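Local coordinates for protein kinase A regulatory subunit, putative (Trypanosoma cruzi, PDB 6FTF) that probably holds the catalytic subunit of a cAMP-independent protein kinase A in check and binds the nucleoside analogue 7-cyano-7-deazainosine in two cyclic-nucleotide-binding domains, at residues Tyr21-Phe26 with Arg138-Asn143; Lys82-Gln87 with Leu131-Leu136; Glu184-Gly189 with Thr252-Ala257; Ile157-Asn162 with Leu202-Glu207. One frame throughout, in Å; residues are numbered along the deposited sequence.

Contact 1: Tyr21-Phe26 with Arg138-Asn143; sequences YQAPYF and RDTYRN
The ring of Tyr21 lies over the side-chain amide of Asn143, the two planes only 8° apart, so that the amide stacks on one face of the ring. Asn143 CB sits over that face, 4.0 Å from the centroid of the Tyr21 ring, a CH-pi contact, and ND2 lies above the rim on the CD1 side. The amide is held by its own helix: Asn143 ND2 donates to Asp139 O at 2.9 Å. That oxygen also takes the backbone bond from Asn143 N, the two donors arriving from opposite faces of its plane.

With CG anti to the backbone N (chi1 175°), the Tyr21 ring lies across Asn143, and Tyr21 OH ends 2.7 Å from Thr140 OG1, which sits near the ring plane. Thr140 OG1 is also hydrogen-bonded to Asp137. Beside this pair, Pro24 CD comes to 3.4 Å from Thr140 OG1, and Ala23 CB touches Thr140 CG2 at 3.9 Å. Ala23 also leans on Val56 of helix 51-60. An irregular N-terminal segment is thus laid across the helix that follows the last barrel strand of the first cyclic-nucleotide-binding domain.

Contact 2: Lys82-Gln87 with Leu131-Leu136; sequences KLYIIQ and LIAWVL
Gln87 and Trp134 run side by side and meet through one polar bond: Trp134 NE1 donates to Gln87 OE1 at 2.9 Å. The donor lies in the carbonyl plane of the amide, while OE1 is tilted 19° out of the indole plane. Gln87 reaches it with CG anti to the backbone N (chi1 173°) and the chain extended beyond. Its amide also lies alongside Ile132, Gln87 OE1 3.8 Å from Ile132 CG2 and NE2 near CD1. Leu35, Ile36 and Leu39 of helix 30-42 pack on the indole.

Strands 82-86 and 131-136 are antiparallel neighbours in one sheet of the cupin-like beta barrel that forms a cyclic-nucleotide-binding domain. Leu83 with Leu136 and Ile85 with Trp134 are hydrogen-bonded pairs, each joined by two backbone bonds, and Gln87 N adds a more bent one to Ile132 O at 2.8 Å. Leu83 and Leu136 meet at their CB atoms, 4.2 Å apart.

On the other face Tyr84 and Val135 point the same way. Val135 CG1, anti to its backbone N (chi1 -170°), lies over the face of the Tyr84 ring, 4.1 Å from its centroid. Val135 CG2 instead reaches the CD2-CE2 side, 3.5 Å from Tyr84 CD2, and the same Val135 CG1 touches Lys82 CB at 3.7 Å. Farther along this face, the side chains of Ile86 and Leu131 cross at about a right angle, CD1 to CD1.

Contact 3: Glu184-Gly189 with Thr252-Ala257; sequences EEFSPG and THVITA
Glu185 leans across the strand pair to the ring of His253, on the outer pair of an antiparallel sheet in the beta barrel of the second cyclic-nucleotide-binding domain. Strand 184-186 is the edge strand here, and its partner 254-257 is flanked beyond by strand 201-205. From Glu185 CB, which sits 3.7 Å from Val254 O, the chain leaves with CG beside the backbone N and runs extended alongside Ile255. Glu185 CG and CD lie beside Ile255 CG1, CD 3.7 Å from it, and OE2 lies near Ile255 CD1. In the conformer of His253 given here, OE1 accepts from His253 NE2 at 2.8 Å, met on its anti side and 27° out of the carboxylate plane. The bond lies in the imidazole plane, but ring and carboxylate are turned 75° against each other. This is a His-carboxylate hydrogen bond on the surface of the barrel. Phe186 O sits over one face of that ring.

The hydrogen-bonded pairs are Glu184 with Thr256 and Phe186 with Val254, each joined by two backbone bonds. At the turn end, Pro188 CG rests against the peptide between Thr252 and His253. On the face opposite Glu185, the edge of the Phe186 ring points CE1 at Thr256 OG1, and Glu184 sends its carboxylate away to Lys258. Thr256 OG1 stands between its backbone N and carbonyl carbon (chi1 67°), and from there it donates to Glu184 O at 2.9 Å, on the opposite face of that oxygen's plane from Thr256 N.

Contact 4: Ile157-Asn162 with Leu202-Glu207; sequences IQFLAN and LYIIME. With EDO (1,2-ethanediol), chain B.
Phe159 inserts its ring against the corner the chain turns at Met206, bringing helix 149-160 onto the beta barrel of the second cyclic-nucleotide-binding domain. At that corner Met206 and Glu207 form a classic beta bulge opposite Ile255.

The aromatic contacts come first. Met206 CG lies over one face of the Phe159 ring, 3.8 Å from its centroid and offset toward the CE2-CZ rim, a CH-pi contact. Bent at chi3 (75°), the methionine brings CE back over the CG side of the same ring, 4.0 Å from Phe159 CG. Its sulfur makes a Met-aromatic contact, with Met206 SD 4.8 Å from the Phe159 centroid.

Apolar contacts hold the rim: Ile204 CG2 meets Phe159 CE2 at 3.8 Å, near the ring plane, and Leu160 CD2 more loosely approaches Ile204 CD1. Leu160 also touches Leu177 and Ala178 of helix 171-178.

Polar contacts gather round Gln158 and Asn162. Asn162 ND2 donates back to Gln158 O, and both side chains hold a 1,2-ethanediol, probably from the crystallisation liquor. Asn162 ND2 gives a bond to its O2 at 2.9 Å, whereas Gln158 NE2 reaches its O1 at 2.7 Å in a nearly straight bond of 170°.

From the N terminus, the chain leaves segment 21-26 and passes through the first cyclic-nucleotide-binding barrel before contact 1 closes a long loop on helix 138-145. Contact 2 is nested inside that loop, tying two barrel strands together; the two contacts touch where Tyr141 packs on Leu83 and Leu136. Helix 149-160 then carries the chain toward the second domain. Contact 4 opens at 157-162 and contact 3 at 184-189; contact 4 closes at 202-207 and contact 3 only at 252-257, so the two cross. Strands 201-205 and 254-260 are neighbours, and Ile255 O and Met206 N, 2.8 Å apart, probably hydrogen-bond there. Contacts 2 and 3 lie about 39 Å apart between centres, one in each domain.

Contact 1: Tyr21-Phe26 with Arg138-Asn143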
# COMPACT_ATOMS: atom_id res chain seq x y z
N TYR A 21 -14.78 -22.96 1.54
CA TYR A 21 -13.38 -23.34 1.73
C TYR A 21 -12.96 -23.05 3.17
O TYR A 21 -13.13 -21.93 3.66
CB TYR A 21 -12.49 -22.57 0.76
CG TYR A 21 -11.02 -22.83 0.99
CD1 TYR A 21 -10.41 -23.96 0.48
CD2 TYR A 21 -10.25 -21.95 1.74
CE1 TYR A 21 -9.08 -24.21 0.70
CE2 TYR A 21 -8.91 -22.19 1.97
CZ TYR A 21 -8.34 -23.33 1.45
OH TYR A 21 -7.01 -23.61 1.66
N GLN A 22 -12.38 -24.05 3.82
CA GLN A 22 -11.80 -23.88 5.15
C GLN A 22 -10.28 -23.92 5.01
O GLN A 22 -9.71 -24.92 4.57
CB GLN A 22 -12.27 -24.95 6.14
CG GLN A 22 -11.78 -24.65 7.58
CD GLN A 22 -12.10 -25.75 8.60
OE1 GLN A 22 -13.20 -26.28 8.63
NE2 GLN A 22 -11.12 -26.06 9.45
N ALA A 23 -9.64 -22.83 5.40
CA ALA A 23 -8.19 -22.79 5.36
C ALA A 23 -7.59 -23.72 6.41
O ALA A 23 -8.19 -23.95 7.46
CB ALA A 23 -7.72 -21.37 5.66
N PRO A 24 -6.39 -24.24 6.17
CA PRO A 24 -5.70 -24.96 7.23
C PRO A 24 -5.40 -24.03 8.39
O PRO A 24 -5.31 -22.81 8.22
CB PRO A 24 -4.41 -25.44 6.56
CG PRO A 24 -4.21 -24.56 5.42
CD PRO A 24 -5.57 -24.10 4.96
N TYR A 25 -5.27 -24.61 9.57
CA TYR A 25 -4.90 -23.86 10.76
C TYR A 25 -3.73 -24.56 11.42
O TYR A 25 -3.85 -25.73 11.81
CB TYR A 25 -6.06 -23.68 11.75
CG TYR A 25 -5.63 -22.93 13.01
CD1 TYR A 25 -4.99 -21.69 12.91
CD2 TYR A 25 -5.83 -23.46 14.28
CE1 TYR A 25 -4.57 -21.01 14.05
CE2 TYR A 25 -5.42 -22.77 15.42
CZ TYR A 25 -4.79 -21.54 15.30
OH TYR A 25 -4.35 -20.85 16.41
N PHE A 26 -2.62 -23.87 11.52
CA PHE A 26 -1.46 -24.33 12.26
C PHE A 26 -1.39 -23.46 13.50
O PHE A 26 -1.23 -22.24 13.39
CB PHE A 26 -0.20 -24.19 11.42
CG PHE A 26 -0.26 -24.95 10.13
CD1 PHE A 26 0.03 -26.30 10.09
CD2 PHE A 26 -0.63 -24.33 8.95
CE1 PHE A 26 -0.04 -27.01 8.92
CE2 PHE A 26 -0.70 -25.03 7.78
CZ PHE A 26 -0.40 -26.38 7.76
N ARG A 138 -1.42 -22.15 -2.02
CA ARG A 138 -2.14 -21.64 -3.18
C ARG A 138 -3.64 -21.58 -2.93
O ARG A 138 -4.29 -20.59 -3.28
CB ARG A 138 -1.84 -22.52 -4.39
CG ARG A 138 -2.69 -22.24 -5.62
CD ARG A 138 -2.08 -23.02 -6.78
NE ARG A 138 -2.70 -22.83 -8.08
CZ ARG A 138 -2.26 -23.41 -9.19
NH1 ARG A 138 -1.20 -24.21 -9.14
NH2 ARG A 138 -2.87 -23.20 -10.35
N ASP A 139 -4.23 -22.65 -2.39
CA ASP A 139 -5.69 -22.69 -2.29
C ASP A 139 -6.19 -21.62 -1.33
O ASP A 139 -7.20 -20.97 -1.60
CB ASP A 139 -6.18 -24.07 -1.86
CG ASP A 139 -6.06 -25.12 -2.97
OD1 ASP A 139 -5.80 -24.75 -4.13
OD2 ASP A 139 -6.25 -26.32 -2.67
N THR A 140 -5.48 -21.40 -0.22
CA THR A 140 -5.92 -20.34 0.67
C THR A 140 -5.78 -18.98 0.00
O THR A 140 -6.66 -18.13 0.14
CB THR A 140 -5.18 -20.39 2.00
OG1 THR A 140 -5.36 -21.68 2.59
CG2 THR A 140 -5.71 -19.35 2.95
N TYR A 141 -4.67 -18.75 -0.70
CA TYR A 141 -4.53 -17.50 -1.42
C TYR A 141 -5.68 -17.31 -2.40
O TYR A 141 -6.34 -16.26 -2.43
CB TYR A 141 -3.17 -17.40 -2.14
CG TYR A 141 -3.12 -16.10 -2.91
CD1 TYR A 141 -2.91 -14.88 -2.25
CD2 TYR A 141 -3.39 -16.06 -4.26
CE1 TYR A 141 -2.93 -13.68 -2.96
CE2 TYR A 141 -3.43 -14.86 -4.97
CZ TYR A 141 -3.20 -13.69 -4.30
OH TYR A 141 -3.25 -12.50 -5.01
N ARG A 142 -5.97 -18.33 -3.22
CA ARG A 142 -6.97 -18.15 -4.27
C ARG A 142 -8.38 -18.03 -3.70
O ARG A 142 -9.20 -17.29 -4.26
CB ARG A 142 -6.91 -19.28 -5.29
CG ARG A 142 -5.60 -19.28 -6.06
CD ARG A 142 -5.57 -20.29 -7.19
NE ARG A 142 -6.48 -19.92 -8.28
CZ ARG A 142 -7.54 -20.63 -8.66
NH1 ARG A 142 -7.85 -21.78 -8.07
NH2 ARG A 142 -8.29 -20.20 -9.66
N ASN A 143 -8.68 -18.74 -2.62
CA ASN A 143 -10.04 -18.75 -2.09
C ASN A 143 -10.30 -17.58 -1.16
O ASN A 143 -11.41 -17.03 -1.17
CB ASN A 143 -10.32 -20.04 -1.34
CG ASN A 143 -10.72 -21.14 -2.25
OD1 ASN A 143 -11.91 -21.29 -2.58
ND2 ASN A 143 -9.76 -21.93 -2.68

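Contact 2: Lys82-Gln87 with Leu131-Leu136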
# COMPACT_ATOMS: atom_id res chain seq x y z
N LYS A 82 3.46 -21.19 -3.88
CA LYS A 82 3.35 -20.70 -2.51
C LYS A 82 3.62 -19.20 -2.50
O LYS A 82 4.32 -18.68 -3.37
CB LYS A 82 4.38 -21.40 -1.62
CG LYS A 82 4.07 -22.87 -1.41
CD LYS A 82 5.18 -23.59 -0.66
CE LYS A 82 6.33 -23.95 -1.57
NZ LYS A 82 5.99 -25.15 -2.41
N LEU A 83 3.03 -18.52 -1.52
CA LEU A 83 3.23 -17.09 -1.30
C LEU A 83 4.09 -16.92 -0.05
O LEU A 83 3.76 -17.47 1.00
CB LEU A 83 1.89 -16.41 -1.09
CG LEU A 83 1.92 -14.90 -0.85
CD1 LEU A 83 2.37 -14.16 -2.08
CD2 LEU A 83 0.53 -14.42 -0.41
N TYR A 84 5.17 -16.17 -0.16
CA TYR A 84 6.09 -15.94 0.95
C TYR A 84 5.99 -14.48 1.35
O TYR A 84 6.13 -13.60 0.50
CB TYR A 84 7.53 -16.20 0.53
CG TYR A 84 7.82 -17.62 0.18
CD1 TYR A 84 7.44 -18.14 -1.04
CD2 TYR A 84 8.42 -18.46 1.10
CE1 TYR A 84 7.70 -19.48 -1.34
CE2 TYR A 84 8.68 -19.77 0.82
CZ TYR A 84 8.31 -20.28 -0.39
OH TYR A 84 8.57 -21.61 -0.64
N ILE A 85 5.73 -14.21 2.62
CA ILE A 85 5.76 -12.85 3.17
C ILE A 85 7.00 -12.78 4.06
O ILE A 85 7.18 -13.59 4.98
CB ILE A 85 4.48 -12.52 3.96
CG1 ILE A 85 3.22 -12.78 3.11
CG2 ILE A 85 4.53 -11.04 4.41
CD1 ILE A 85 3.15 -12.01 1.81
N ILE A 86 7.88 -11.84 3.77
CA ILE A 86 9.17 -11.77 4.43
C ILE A 86 9.04 -11.12 5.80
O ILE A 86 8.60 -9.97 5.93
CB ILE A 86 10.17 -11.00 3.56
CG1 ILE A 86 10.38 -11.72 2.23
CG2 ILE A 86 11.48 -10.82 4.29
CD1 ILE A 86 11.12 -10.90 1.20
N GLN A 87 9.44 -11.84 6.85
CA GLN A 87 9.57 -11.27 8.18
C GLN A 87 10.84 -10.44 8.31
O GLN A 87 10.81 -9.30 8.78
CB GLN A 87 9.56 -12.38 9.23
CG GLN A 87 9.85 -11.90 10.64
CD GLN A 87 9.84 -13.04 11.64
OE1 GLN A 87 8.91 -13.86 11.68
NE2 GLN A 87 10.89 -13.11 12.45
N LEU A 131 17.09 -15.18 5.88
CA LEU A 131 15.78 -14.64 5.59
C LEU A 131 14.75 -15.54 6.25
O LEU A 131 14.85 -16.77 6.18
CB LEU A 131 15.56 -14.51 4.08
CG LEU A 131 14.24 -13.90 3.63
CD1 LEU A 131 14.42 -13.18 2.29
CD2 LEU A 131 13.14 -14.96 3.50
N ILE A 132 13.78 -14.92 6.93
CA ILE A 132 12.69 -15.63 7.58
C ILE A 132 11.41 -15.19 6.89
O ILE A 132 11.17 -13.99 6.73
CB ILE A 132 12.61 -15.29 9.08
CG1 ILE A 132 13.91 -15.67 9.79
CG2 ILE A 132 11.41 -15.96 9.74
CD1 ILE A 132 14.11 -14.98 11.12
N ALA A 133 10.58 -16.16 6.51
CA ALA A 133 9.33 -15.87 5.83
C ALA A 133 8.19 -16.68 6.42
O ALA A 133 8.38 -17.74 7.01
CB ALA A 133 9.43 -16.19 4.34
N TRP A 134 6.97 -16.17 6.20
CA TRP A 134 5.74 -16.89 6.48
C TRP A 134 5.10 -17.26 5.15
O TRP A 134 5.02 -16.43 4.23
CB TRP A 134 4.81 -16.05 7.36
CG TRP A 134 5.38 -15.87 8.73
CD1 TRP A 134 6.18 -14.84 9.16
CD2 TRP A 134 5.27 -16.78 9.83
NE1 TRP A 134 6.55 -15.05 10.47
CE2 TRP A 134 6.01 -16.23 10.90
CE3 TRP A 134 4.61 -17.99 10.02
CZ2 TRP A 134 6.09 -16.86 12.14
CZ3 TRP A 134 4.70 -18.61 11.25
CH2 TRP A 134 5.44 -18.04 12.29
N VAL A 135 4.66 -18.50 5.03
CA VAL A 135 4.33 -19.10 3.74
C VAL A 135 2.87 -19.53 3.72
O VAL A 135 2.40 -20.22 4.62
CB VAL A 135 5.24 -20.30 3.44
CG1 VAL A 135 5.06 -20.77 1.99
CG2 VAL A 135 6.69 -19.94 3.75
N LEU A 136 2.18 -19.14 2.65
CA LEU A 136 0.76 -19.43 2.45
C LEU A 136 0.60 -20.33 1.23
O LEU A 136 1.28 -20.17 0.22
CB LEU A 136 -0.02 -18.14 2.22
CG LEU A 136 -1.54 -18.26 2.19
CD1 LEU A 136 -2.08 -18.69 3.55
CD2 LEU A 136 -2.17 -16.95 1.79

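Contact 3: Glu184-Gly189 with Thr252-Ala257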
# COMPACT_ATOMS: atom_id res chain seq x y z
N GLU A 184 -13.50 6.79 -3.82
CA GLU A 184 -14.51 7.52 -3.06
C GLU A 184 -14.83 8.78 -3.82
O GLU A 184 -13.93 9.46 -4.32
CB GLU A 184 -14.01 7.84 -1.65
CG GLU A 184 -15.12 8.45 -0.81
CD GLU A 184 -14.78 8.57 0.66
OE1 GLU A 184 -15.70 8.93 1.44
OE2 GLU A 184 -13.62 8.33 1.06
N GLU A 185 -16.12 9.11 -3.88
CA GLU A 185 -16.61 10.29 -4.57
C GLU A 185 -17.18 11.28 -3.57
O GLU A 185 -17.66 10.89 -2.49
CB GLU A 185 -17.66 9.92 -5.61
CG GLU A 185 -17.17 8.88 -6.60
CD GLU A 185 -17.98 8.78 -7.89
OE1 GLU A 185 -18.79 9.69 -8.20
OE2 GLU A 185 -17.79 7.77 -8.61
N PHE A 186 -17.09 12.55 -3.93
CA PHE A 186 -17.51 13.66 -3.07
C PHE A 186 -18.29 14.65 -3.90
O PHE A 186 -17.87 15.02 -5.00
CB PHE A 186 -16.30 14.36 -2.46
CG PHE A 186 -15.44 13.45 -1.61
CD1 PHE A 186 -14.40 12.72 -2.17
CD2 PHE A 186 -15.69 13.28 -0.26
CE1 PHE A 186 -13.63 11.89 -1.40
CE2 PHE A 186 -14.92 12.44 0.51
CZ PHE A 186 -13.89 11.74 -0.07
N SER A 187 -19.42 15.11 -3.36
CA SER A 187 -20.15 16.18 -3.99
C SER A 187 -19.54 17.53 -3.61
O SER A 187 -18.84 17.64 -2.61
CB SER A 187 -21.63 16.14 -3.60
OG SER A 187 -21.79 16.00 -2.21
N PRO A 188 -19.81 18.57 -4.40
CA PRO A 188 -19.25 19.89 -4.07
C PRO A 188 -19.61 20.28 -2.65
O PRO A 188 -20.76 20.16 -2.23
CB PRO A 188 -19.91 20.82 -5.09
CG PRO A 188 -20.35 19.97 -6.19
CD PRO A 188 -20.63 18.61 -5.62
N GLY A 189 -18.63 20.79 -1.92
CA GLY A 189 -18.84 21.21 -0.55
C GLY A 189 -18.64 20.14 0.50
O GLY A 189 -18.60 20.46 1.69
N THR A 252 -15.85 20.94 -6.87
CA THR A 252 -16.70 20.37 -7.89
C THR A 252 -17.05 18.98 -7.39
O THR A 252 -16.63 18.58 -6.30
CB THR A 252 -15.92 20.21 -9.21
OG1 THR A 252 -14.82 19.29 -9.02
CG2 THR A 252 -15.35 21.54 -9.66
N HIS A 253 -17.82 18.23 -8.16
CA HIS A 253 -17.84 16.80 -7.90
C HIS A 253 -16.41 16.29 -8.04
O HIS A 253 -15.67 16.72 -8.93
CB HIS A 253 -18.75 16.07 -8.88
CG HIS A 253 -18.96 14.64 -8.51
ND1 HIS A 253 -19.81 14.24 -7.50
CD2 HIS A 253 -18.38 13.50 -8.97
CE1 HIS A 253 -19.76 12.93 -7.37
NE2 HIS A 253 -18.91 12.46 -8.26
N VAL A 254 -16.01 15.41 -7.13
CA VAL A 254 -14.66 14.89 -7.09
C VAL A 254 -14.70 13.37 -7.01
O VAL A 254 -15.50 12.79 -6.27
CB VAL A 254 -13.87 15.46 -5.90
CG1 VAL A 254 -12.56 14.70 -5.66
CG2 VAL A 254 -13.60 16.93 -6.10
N ILE A 255 -13.84 12.72 -7.78
CA ILE A 255 -13.61 11.29 -7.66
C ILE A 255 -12.17 11.11 -7.23
O ILE A 255 -11.27 11.69 -7.85
CB ILE A 255 -13.88 10.56 -8.98
CG1 ILE A 255 -15.32 10.80 -9.45
CG2 ILE A 255 -13.61 9.06 -8.84
CD1 ILE A 255 -15.66 10.20 -10.80
N THR A 256 -11.94 10.31 -6.21
CA THR A 256 -10.60 10.03 -5.71
C THR A 256 -10.32 8.54 -5.71
O THR A 256 -11.22 7.70 -5.61
CB THR A 256 -10.39 10.52 -4.25
OG1 THR A 256 -11.20 9.77 -3.34
CG2 THR A 256 -10.69 12.00 -4.10
N ALA A 257 -9.02 8.23 -5.81
CA ALA A 257 -8.47 6.95 -5.39
C ALA A 257 -7.85 7.18 -4.03
O ALA A 257 -7.16 8.18 -3.82
CB ALA A 257 -7.42 6.44 -6.37

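Contact 4: Ile157-Asn162 with Leu202-Glu207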
# COMPACT_ATOMS: atom_id res chain seq x y z
N ILE A 157 -4.97 0.99 -13.25
CA ILE A 157 -3.63 1.02 -13.85
C ILE A 157 -3.52 2.08 -14.95
O ILE A 157 -2.51 2.79 -15.05
CB ILE A 157 -3.16 -0.38 -14.29
CG1 ILE A 157 -1.68 -0.33 -14.72
CG2 ILE A 157 -4.00 -0.95 -15.39
CD1 ILE A 157 -0.73 0.17 -13.67
N GLN A 158 -4.53 2.21 -15.81
CA GLN A 158 -4.44 3.19 -16.89
C GLN A 158 -4.38 4.62 -16.34
O GLN A 158 -3.63 5.47 -16.85
CB GLN A 158 -5.60 3.01 -17.86
CG GLN A 158 -5.43 3.78 -19.18
CD GLN A 158 -5.92 5.21 -19.15
OE1 GLN A 158 -6.73 5.60 -18.31
NE2 GLN A 158 -5.45 5.99 -20.10
N PHE A 159 -5.15 4.89 -15.29
CA PHE A 159 -5.09 6.19 -14.63
C PHE A 159 -3.72 6.43 -14.01
O PHE A 159 -3.13 7.50 -14.19
CB PHE A 159 -6.18 6.26 -13.55
CG PHE A 159 -6.02 7.42 -12.63
CD1 PHE A 159 -6.26 8.70 -13.08
CD2 PHE A 159 -5.61 7.25 -11.33
CE1 PHE A 159 -6.12 9.79 -12.24
CE2 PHE A 159 -5.46 8.34 -10.49
CZ PHE A 159 -5.71 9.61 -10.96
N LEU A 160 -3.22 5.45 -13.27
CA LEU A 160 -1.94 5.65 -12.58
C LEU A 160 -0.81 5.89 -13.56
O LEU A 160 0.15 6.62 -13.23
CB LEU A 160 -1.62 4.45 -11.68
CG LEU A 160 -2.62 4.15 -10.57
CD1 LEU A 160 -2.24 2.89 -9.85
CD2 LEU A 160 -2.72 5.31 -9.59
N ALA A 161 -0.90 5.31 -14.74
CA ALA A 161 0.08 5.53 -15.81
C ALA A 161 0.07 6.95 -16.33
O ALA A 161 0.93 7.30 -17.16
CB ALA A 161 -0.21 4.58 -16.97
N ASN A 162 -0.88 7.77 -15.91
CA ASN A 162 -0.97 9.15 -16.36
C ASN A 162 -0.80 10.15 -15.22
O ASN A 162 -0.98 11.35 -15.44
CB ASN A 162 -2.32 9.38 -17.06
CG ASN A 162 -2.34 8.80 -18.45
OD1 ASN A 162 -1.83 9.41 -19.40
ND2 ASN A 162 -2.94 7.63 -18.60
N LEU A 202 -4.63 9.00 2.15
CA LEU A 202 -4.06 9.76 1.05
C LEU A 202 -4.98 9.59 -0.15
O LEU A 202 -5.45 8.48 -0.44
CB LEU A 202 -2.64 9.27 0.73
CG LEU A 202 -1.85 9.99 -0.35
CD1 LEU A 202 -0.34 9.86 -0.10
CD2 LEU A 202 -2.18 9.46 -1.73
N TYR A 203 -5.27 10.69 -0.83
CA TYR A 203 -6.20 10.71 -1.94
C TYR A 203 -5.48 11.19 -3.19
O TYR A 203 -4.76 12.19 -3.14
CB TYR A 203 -7.37 11.66 -1.65
CG TYR A 203 -8.20 11.29 -0.44
CD1 TYR A 203 -7.84 11.71 0.81
CD2 TYR A 203 -9.33 10.51 -0.57
CE1 TYR A 203 -8.58 11.36 1.92
CE2 TYR A 203 -10.08 10.15 0.53
CZ TYR A 203 -9.70 10.58 1.76
OH TYR A 203 -10.45 10.22 2.88
N ILE A 204 -5.68 10.49 -4.30
CA ILE A 204 -5.23 10.95 -5.60
C ILE A 204 -6.48 11.36 -6.36
O ILE A 204 -7.44 10.59 -6.44
CB ILE A 204 -4.46 9.85 -6.36
CG1 ILE A 204 -3.34 9.27 -5.49
CG2 ILE A 204 -3.94 10.42 -7.66
CD1 ILE A 204 -2.63 8.08 -6.12
N ILE A 205 -6.49 12.57 -6.87
CA ILE A 205 -7.68 13.10 -7.53
C ILE A 205 -7.78 12.51 -8.93
O ILE A 205 -6.95 12.79 -9.80
CB ILE A 205 -7.67 14.63 -7.55
CG1 ILE A 205 -7.55 15.16 -6.12
CG2 ILE A 205 -8.94 15.14 -8.23
CD1 ILE A 205 -7.35 16.65 -6.04
N MET A 206 -8.84 11.74 -9.18
CA MET A 206 -9.10 11.20 -10.50
C MET A 206 -9.92 12.15 -11.36
O MET A 206 -9.77 12.16 -12.59
CB MET A 206 -9.83 9.85 -10.40
CG MET A 206 -9.02 8.79 -9.67
SD MET A 206 -9.82 7.19 -9.53
CE MET A 206 -9.63 6.56 -11.20
N GLU A 207 -10.77 12.96 -10.74
CA GLU A 207 -11.53 13.97 -11.44
C GLU A 207 -11.94 15.04 -10.44
O GLU A 207 -12.27 14.72 -9.30
CB GLU A 207 -12.80 13.35 -12.04
CG GLU A 207 -13.65 14.25 -12.88
CD GLU A 207 -14.96 13.57 -13.24
OE1 GLU A 207 -14.93 12.41 -13.70
OE2 GLU A 207 -16.02 14.18 -13.01
C1 EDO B . -2.51 4.40 -21.93
O1 EDO B . -3.87 4.85 -22.03
C2 EDO B . -1.75 5.17 -20.84
O2 EDO B . -1.89 6.57 -21.06